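Endo-alpha-(1->5)-L-arabinanase (Bacillus licheniformis, PDB 6B7K) probably hydrolyses internal alpha-1,5-arabinofuranosidic linkages in arabinan, as a calcium-binding endo-arabinanase of glycoside hydrolase family 43. Local coordinates at residues 134-139 / 153-158. Sequence-based numbering, arbitrary orientation.
Sequences DQFNAI and LSFGSF
Asn137 and Gly156 bring their CA atoms to 5.2 Å, the nearest such pair where the loop 134-139 meets residues 155-157; residues 136-139 run at 108° to residues 155-157. One direct backbone hydrogen bond ties them, from Gly156 N to Ile139 O at 3.2 Å, almost straight at the hydrogen. Ala138 is the centre of an inverse gamma turn, closed by a weak bond from Ile139 N back to Asn137 O; that same carbonyl oxygen also receives a CA-H...O contact from Gly156 CA at 3.5 Å. A water adds a second link, donating to Phe158 O and accepting from Ser157 N and, weakly, from Asn137 N.

The loop 134-139 leads from strand 122-130 of one blade to strand 142-145 of the next in the five-bladed beta-propeller of family 43, and packs on the segment that follows from strand 151-155; residues 137-139 and 157-158 are predicted to bind the arabinan substrate. Ser157 CB lies 3.5 Å from Ile139 CD1, with CG1 of the same isoleucine alongside. With OG anti to the backbone N (chi1 -179°), the Ser157 hydroxyl hydrogen-bonds OE1 of Glu192, the predicted proton donor. Asn137 sets its CB against Ser157 O at 3.4 Å. The CB of Phe155 points toward the loop; the ring edge meets Asn137 O at CD2, and CE2 approaches Phe136 CD1 at 3.9 Å, the two side chains crossing obliquely. Asp134 CB, from the same loop as Phe136, lies 3.6 Å above one face of the Phe136 ring, toward its rim.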
ATOM      1  N   ASP A 134     -14.306  10.937  12.493  1.00 58.82           N
ATOM      2  CA  ASP A 134     -12.930  11.212  12.115  1.00 56.39           C
ATOM      3  C   ASP A 134     -12.858  11.793  10.704  1.00 55.71           C
ATOM      4  O   ASP A 134     -13.746  11.594   9.870  1.00 55.85           O
ATOM      5  CB  ASP A 134     -12.087   9.938  12.197  1.00 52.88           C
ATOM      6  CG  ASP A 134     -12.169   9.274  13.557  1.00 54.16           C
ATOM      7  OD1 ASP A 134     -12.815   9.845  14.457  1.00 57.97           O
ATOM      8  OD2 ASP A 134     -11.591   8.179  13.727  1.00 51.75           O
ATOM      9  N   GLN A 135     -11.772  12.522  10.443  1.00 55.17           N
ATOM     10  CA  GLN A 135     -11.545  13.154   9.150  1.00 55.13           C
ATOM     11  C   GLN A 135     -10.527  12.400   8.302  1.00 51.68           C
ATOM     12  O   GLN A 135      -9.921  12.989   7.399  1.00 51.06           O
ATOM     13  CB  GLN A 135     -11.099  14.606   9.341  1.00 57.72           C
ATOM     14  CG  GLN A 135     -12.024  15.440  10.216  1.00 61.84           C
ATOM     15  CD  GLN A 135     -13.379  15.689   9.582  1.00 64.05           C
ATOM     16  OE1 GLN A 135     -13.603  15.371   8.412  1.00 62.06           O
ATOM     17  NE2 GLN A 135     -14.294  16.265  10.354  1.00 68.37           N
ATOM     18  N   PHE A 136     -10.321  11.115   8.578  1.00 49.88           N
ATOM     19  CA  PHE A 136      -9.412  10.280   7.807  1.00 46.85           C
ATOM     20  C   PHE A 136     -10.083   8.934   7.561  1.00 45.10           C
ATOM     21  O   PHE A 136     -11.245   8.720   7.917  1.00 46.44           O
ATOM     22  CB  PHE A 136      -8.065  10.115   8.523  1.00 45.72           C
ATOM     23  CG  PHE A 136      -8.182   9.561   9.916  1.00 46.27           C
ATOM     24  CD1 PHE A 136      -8.118   8.197  10.141  1.00 43.84           C
ATOM     25  CD2 PHE A 136      -8.357  10.408  11.002  1.00 49.25           C
ATOM     26  CE1 PHE A 136      -8.225   7.685  11.419  1.00 44.61           C
ATOM     27  CE2 PHE A 136      -8.464   9.901  12.285  1.00 49.65           C
ATOM     28  CZ  PHE A 136      -8.398   8.539  12.492  1.00 47.40           C
ATOM     29  N   ASN A 137      -9.341   8.019   6.941  1.00 42.59           N
ATOM     30  CA  ASN A 137      -9.834   6.672   6.680  1.00 41.78           C
ATOM     31  C   ASN A 137      -8.717   5.686   6.976  1.00 39.95           C
ATOM     32  O   ASN A 137      -7.642   5.761   6.372  1.00 39.31           O
ATOM     33  CB  ASN A 137     -10.322   6.528   5.236  1.00 41.80           C
ATOM     34  CG  ASN A 137     -11.163   5.286   5.032  1.00 42.23           C
ATOM     35  OD1 ASN A 137     -11.728   4.747   5.982  1.00 43.99           O
ATOM     36  ND2 ASN A 137     -11.253   4.826   3.789  1.00 40.94           N
ATOM     37  N   ALA A 138      -8.968   4.765   7.908  1.00 39.39           N
ATOM     38  CA  ALA A 138      -7.963   3.788   8.325  1.00 37.34           C
ATOM     39  C   ALA A 138      -7.970   2.597   7.365  1.00 36.02           C
ATOM     40  O   ALA A 138      -8.439   1.499   7.674  1.00 34.69           O
ATOM     41  CB  ALA A 138      -8.210   3.347   9.761  1.00 37.79           C
ATOM     42  N   ILE A 139      -7.446   2.844   6.164  1.00 36.22           N
ATOM     43  CA  ILE A 139      -7.150   1.806   5.185  1.00 34.79           C
ATOM     44  C   ILE A 139      -5.815   2.137   4.527  1.00 34.38           C
ATOM     45  O   ILE A 139      -5.194   3.166   4.811  1.00 35.03           O
ATOM     46  CB  ILE A 139      -8.253   1.657   4.111  1.00 35.24           C
ATOM     47  CG1 ILE A 139      -8.373   2.929   3.269  1.00 36.61           C
ATOM     48  CG2 ILE A 139      -9.592   1.284   4.736  1.00 36.14           C
ATOM     49  CD1 ILE A 139      -9.241   2.750   2.040  1.00 36.92           C
ATOM     50  N   LEU A 153       4.117   4.013  10.463  1.00 39.31           N
ATOM     51  CA  LEU A 153       2.995   3.544   9.659  1.00 38.72           C
ATOM     52  C   LEU A 153       2.343   4.734   8.971  1.00 40.00           C
ATOM     53  O   LEU A 153       1.895   5.672   9.638  1.00 41.10           O
ATOM     54  CB  LEU A 153       1.967   2.794  10.514  1.00 38.27           C
ATOM     55  CG  LEU A 153       0.804   2.169   9.735  1.00 36.75           C
ATOM     56  CD1 LEU A 153       1.280   0.967   8.937  1.00 35.07           C
ATOM     57  CD2 LEU A 153      -0.344   1.787  10.661  1.00 37.27           C
ATOM     58  N   SER A 154       2.294   4.695   7.644  1.00 39.99           N
ATOM     59  CA  SER A 154       1.566   5.673   6.848  1.00 40.79           C
ATOM     60  C   SER A 154       0.309   5.027   6.286  1.00 41.84           C
ATOM     61  O   SER A 154       0.334   3.867   5.865  1.00 41.85           O
ATOM     62  CB  SER A 154       2.429   6.212   5.706  1.00 39.34           C
ATOM     63  OG  SER A 154       2.723   5.192   4.771  1.00 38.31           O
ATOM     64  N   PHE A 155      -0.787   5.778   6.282  1.00 43.03           N
ATOM     65  CA  PHE A 155      -2.063   5.269   5.790  1.00 43.80           C
ATOM     66  C   PHE A 155      -2.899   6.447   5.307  1.00 45.23           C
ATOM     67  O   PHE A 155      -2.433   7.590   5.264  1.00 45.45           O
ATOM     68  CB  PHE A 155      -2.781   4.463   6.880  1.00 43.87           C
ATOM     69  CG  PHE A 155      -3.108   5.261   8.107  1.00 44.67           C
ATOM     70  CD1 PHE A 155      -2.170   5.425   9.113  1.00 44.64           C
ATOM     71  CD2 PHE A 155      -4.352   5.848   8.255  1.00 45.80           C
ATOM     72  CE1 PHE A 155      -2.467   6.161  10.245  1.00 45.69           C
ATOM     73  CE2 PHE A 155      -4.655   6.584   9.385  1.00 46.95           C
ATOM     74  CZ  PHE A 155      -3.712   6.741  10.381  1.00 46.86           C
ATOM     75  N   GLY A 156      -4.144   6.164   4.939  1.00 45.65           N
ATOM     76  CA  GLY A 156      -5.079   7.206   4.550  1.00 46.14           C
ATOM     77  C   GLY A 156      -5.696   6.974   3.187  1.00 45.48           C
ATOM     78  O   GLY A 156      -5.113   6.328   2.314  1.00 44.67           O
ATOM     79  N   SER A 157      -6.903   7.507   3.003  1.00 46.20           N
ATOM     80  CA  SER A 157      -7.596   7.429   1.718  1.00 46.14           C
ATOM     81  C   SER A 157      -8.694   8.484   1.720  1.00 48.38           C
ATOM     82  O   SER A 157      -9.677   8.345   2.455  1.00 49.55           O
ATOM     83  CB  SER A 157      -8.166   6.037   1.489  1.00 44.81           C
ATOM     84  OG  SER A 157      -8.829   5.952   0.241  1.00 44.13           O
ATOM     85  N   PHE A 158      -8.517   9.528   0.908  1.00 48.91           N
ATOM     86  CA  PHE A 158      -9.448  10.651   0.824  1.00 49.74           C
ATOM     87  C   PHE A 158      -9.605  11.338   2.175  1.00 50.12           C
ATOM     88  O   PHE A 158      -8.789  11.130   3.080  1.00 49.41           O
ATOM     89  CB  PHE A 158     -10.806  10.191   0.285  1.00 50.80           C
ATOM     90  CG  PHE A 158     -10.761   9.733  -1.144  1.00 50.35           C
ATOM     91  CD1 PHE A 158     -11.053  10.611  -2.174  1.00 50.69           C
ATOM     92  CD2 PHE A 158     -10.414   8.430  -1.459  1.00 49.87           C
ATOM     93  CE1 PHE A 158     -11.010  10.198  -3.490  1.00 50.48           C
ATOM     94  CE2 PHE A 158     -10.368   8.009  -2.774  1.00 49.65           C
ATOM     95  CZ  PHE A 158     -10.664   8.895  -3.791  1.00 49.98           C
TER
HETATM   96  O   HOH W   1      -7.808   9.738   5.058  1.00 22.87           O